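Local coordinates for protein particle-associated lyase (Acinetobacter bacteriophage AP22, PDB 4Y9V) that probably cleaves the capsular polysaccharide of Acinetobacter baumannii as a lyase, serving as the tailspike with which the phage attacks its host's capsule, at residues Ala45-Asp48 and Thr49-Lys53. Sequence-based numbering, arbitrary orientation.
Sequences AHLD and TYLKK. With EDO (1,2-ethanediol), chain G; EDO (1,2-ethanediol), chain I.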
ATOM      1  N   ALA A  45     -19.184  18.299  35.748  1.00  6.82           N
ATOM      2  CA  ALA A  45     -18.396  19.482  36.031  1.00  7.04           C
ATOM      3  C   ALA A  45     -18.411  20.422  34.807  1.00  6.28           C
ATOM      4  O   ALA A  45     -18.174  20.003  33.687  1.00  6.61           O
ATOM      5  CB  ALA A  45     -16.976  19.154  36.380  1.00  7.73           C
ATOM      6  N   HIS A  46     -18.687  21.677  35.075  1.00  7.32           N
ATOM      7  CA  HIS A  46     -18.694  22.750  34.091  1.00  6.73           C
ATOM      8  C   HIS A  46     -17.766  23.860  34.503  1.00  7.09           C
ATOM      9  O   HIS A  46     -17.756  24.280  35.643  1.00  9.88           O
ATOM     10  CB  HIS A  46     -20.106  23.335  33.977  1.00  8.92           C
ATOM     11  CG  HIS A  46     -21.140  22.415  33.416  1.00  9.37           C
ATOM     12  ND1 HIS A  46     -21.257  22.256  32.054  1.00  9.83           N
ATOM     13  CD2 HIS A  46     -22.068  21.626  33.989  1.00 11.05           C
ATOM     14  CE1 HIS A  46     -22.241  21.380  31.824  1.00 10.55           C
ATOM     15  NE2 HIS A  46     -22.758  20.994  32.993  1.00 11.80           N
ATOM     16  N   LEU A  47     -17.061  24.443  33.524  1.00  6.02           N
ATOM     17  CA  LEU A  47     -16.187  25.564  33.827  1.00  5.81           C
ATOM     18  C   LEU A  47     -16.971  26.719  34.449  1.00  5.52           C
ATOM     19  O   LEU A  47     -16.485  27.398  35.342  1.00  6.14           O
ATOM     20  CB  LEU A  47     -15.430  26.009  32.572  1.00  6.29           C
ATOM     21  CG  LEU A  47     -14.427  27.123  32.785  1.00  6.79           C
ATOM     22  CD1 LEU A  47     -13.279  26.667  33.680  1.00  9.86           C
ATOM     23  CD2 LEU A  47     -13.906  27.625  31.466  1.00  8.82           C
ATOM     24  N   ASP A  48     -18.205  26.954  33.972  1.00  5.70           N
ATOM     25  CA  ASP A  48     -18.945  28.131  34.431  1.00  6.19           C
ATOM     26  C   ASP A  48     -19.202  28.096  35.943  1.00  6.01           C
ATOM     27  O   ASP A  48     -19.221  29.166  36.565  1.00  6.81           O
ATOM     28  CB  ASP A  48     -20.274  28.261  33.695  1.00  7.12           C
ATOM     29  CG  ASP A  48     -20.157  29.012  32.368  1.00  7.14           C
ATOM     30  OD1 ASP A  48     -19.269  28.669  31.575  1.00  9.37           O
ATOM     31  OD2 ASP A  48     -21.004  29.883  32.125  1.00  9.24           O
ATOM     32  N   THR A  49     -19.440  26.933  36.542  1.00  6.29           N
ATOM     33  CA  THR A  49     -19.648  26.901  37.980  1.00  6.67           C
ATOM     34  C   THR A  49     -18.392  27.300  38.720  1.00  6.35           C
ATOM     35  O   THR A  49     -18.432  28.008  39.752  1.00  6.95           O
ATOM     36  CB  THR A  49     -20.162  25.520  38.451  1.00  7.64           C
ATOM     37  OG1 THR A  49     -19.207  24.556  38.143  1.00 11.89           O
ATOM     38  CG2 THR A  49     -21.540  25.231  37.924  1.00  9.08           C
ATOM     39  N   TYR A  50     -17.211  26.864  38.260  1.00  6.17           N
ATOM     40  CA  TYR A  50     -15.955  27.250  38.793  0.75  6.49           C
ATOM     41  C   TYR A  50     -15.685  28.748  38.654  1.00  6.06           C
ATOM     42  O   TYR A  50     -15.185  29.406  39.586  1.00  7.12           O
ATOM     43  CB  TYR A  50     -14.763  26.465  38.157  0.75  6.86           C
ATOM     44  CG  TYR A  50     -14.448  25.182  38.900  0.75  5.99           C
ATOM     45  CD1 TYR A  50     -15.126  24.002  38.657  0.75  6.43           C
ATOM     46  CD2 TYR A  50     -13.437  25.168  39.830  0.75  6.50           C
ATOM     47  CE1 TYR A  50     -14.790  22.844  39.370  0.75  6.59           C
ATOM     48  CE2 TYR A  50     -13.093  24.024  40.540  0.75  6.50           C
ATOM     49  CZ  TYR A  50     -13.777  22.874  40.304  0.75  6.46           C
ATOM     50  OH  TYR A  50     -13.483  21.705  40.989  0.75  7.87           O
ATOM     51  N   LEU A  51     -15.986  29.306  37.487  1.00  6.00           N
ATOM     52  CA  LEU A  51     -15.807  30.737  37.298  1.00  6.09           C
ATOM     53  C   LEU A  51     -16.614  31.521  38.311  1.00  6.21           C
ATOM     54  O   LEU A  51     -16.135  32.484  38.934  1.00  7.09           O
ATOM     55  CB  LEU A  51     -16.188  31.138  35.855  1.00  6.27           C
ATOM     56  CG  LEU A  51     -15.233  30.595  34.772  1.00  6.35           C
ATOM     57  CD1 LEU A  51     -15.842  30.794  33.413  1.00  7.87           C
ATOM     58  CD2 LEU A  51     -13.907  31.258  34.798  1.00  8.64           C
ATOM     59  N   LYS A  52     -17.879  31.149  38.514  1.00  5.98           N
ATOM     60  CA  LYS A  52     -18.703  31.829  39.501  0.57  6.48           C
ATOM     61  C   LYS A  52     -18.116  31.668  40.883  1.00  6.37           C
ATOM     62  O   LYS A  52     -17.948  32.655  41.641  1.00  7.22           O
ATOM     63  CB  LYS A  52     -20.138  31.312  39.520  0.57  6.96           C
ATOM     64  CG  LYS A  52     -21.019  32.025  40.573  0.57  8.00           C
ATOM     65  CD  LYS A  52     -21.509  33.362  40.074  0.57  8.37           C
ATOM     66  CE  LYS A  52     -22.255  34.118  41.132  0.57 11.66           C
ATOM     67  NZ  LYS A  52     -21.404  34.493  42.302  0.57 12.01           N
ATOM     68  N   LYS A  53     -17.801  30.456  41.286  1.00  6.30           N
ATOM     69  CA  LYS A  53     -17.425  30.208  42.677  1.00  6.73           C
ATOM     70  C   LYS A  53     -16.105  30.885  43.000  1.00  6.77           C
ATOM     71  O   LYS A  53     -15.909  31.370  44.127  1.00  7.95           O
ATOM     72  CB  LYS A  53     -17.408  28.703  42.966  1.00  7.42           C
ATOM     73  CG  LYS A  53     -17.289  28.365  44.415  1.00  8.14           C
ATOM     74  CD  LYS A  53     -18.342  29.010  45.292  1.00  8.34           C
ATOM     75  CE  LYS A  53     -18.445  28.344  46.662  1.00  8.80           C
ATOM     76  NZ  LYS A  53     -19.279  29.197  47.589  1.00 10.03           N
TER
HETATM   77  C1  EDO G 805     -21.110  24.062  29.269  1.00 12.41           C
HETATM   78  O1  EDO G 805     -20.156  23.972  30.252  0.90  9.46           O
HETATM   79  C2  EDO G 805     -20.778  23.242  27.997  1.00 10.91           C
HETATM   80  O2  EDO G 805     -20.871  21.863  28.211  0.90 13.09           O
HETATM   81  C1  EDO I 807     -23.326  30.699  34.523  1.00 15.33           C
HETATM   82  O1  EDO I 807     -23.432  29.953  33.358  1.00 13.80           O
HETATM   83  C2  EDO I 807     -23.584  32.185  34.473  1.00 20.67           C
HETATM   84  O2  EDO I 807     -22.657  32.814  33.538  1.00 19.32           O
HETATM   85  O   HOH W   1     -19.228  21.994  38.145  0.48 11.13           O
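His-46 meets Thr-49 at the start of helix 47-54, where a short, weakly bonded strand of the trimeric tailspike, outermost in its sheet within this chain, turns directly into a helix and His-46 takes the N-cap position. The contact lies near the N-terminal end of the modelled chain, its centre about 47 Å from the centre of the chain. His-46 O receives a weak bond from Thr-49 N at 3.3 Å, bent to 131°, and has Thr-49 OG1 close by at 2.9 Å. That hydroxyl sits between its own backbone N and carbonyl carbon (chi1 61°), which turns it back toward His-46. A water lies 2.6 Å from Thr-49 OG1 and accepts a bond from His-46 N, bridging the two residues across the first turn. The imidazole leads elsewhere, meeting the ring of His-78 and, at its edge and in its plane, holding an ethanediol hydroxyl through ND1. His-46 also packs on Leu-43 of a second subunit.

Leu-47 begins the regular helical bonding, with its O taking Leu-51 N at 2.9 Å. One turn apart, the two leucine side chains cross obliquely, Leu-47 CG lying 4.0 Å from Leu-51 CD1. Both reach Val-65 of helix 63-71, which makes this the buried side of the turn. Tyr-50 also packs on that helix and bonds through OH to Asp-72.

Asp-48 points its carboxylate off the helix: OD1 forms a salt bridge with Arg-82, while OD2 accepts a hydrogen bond from a second ethanediol. In the main chain the next helical bond follows, from Lys-52 N to Asp-48 O at 3.1 Å.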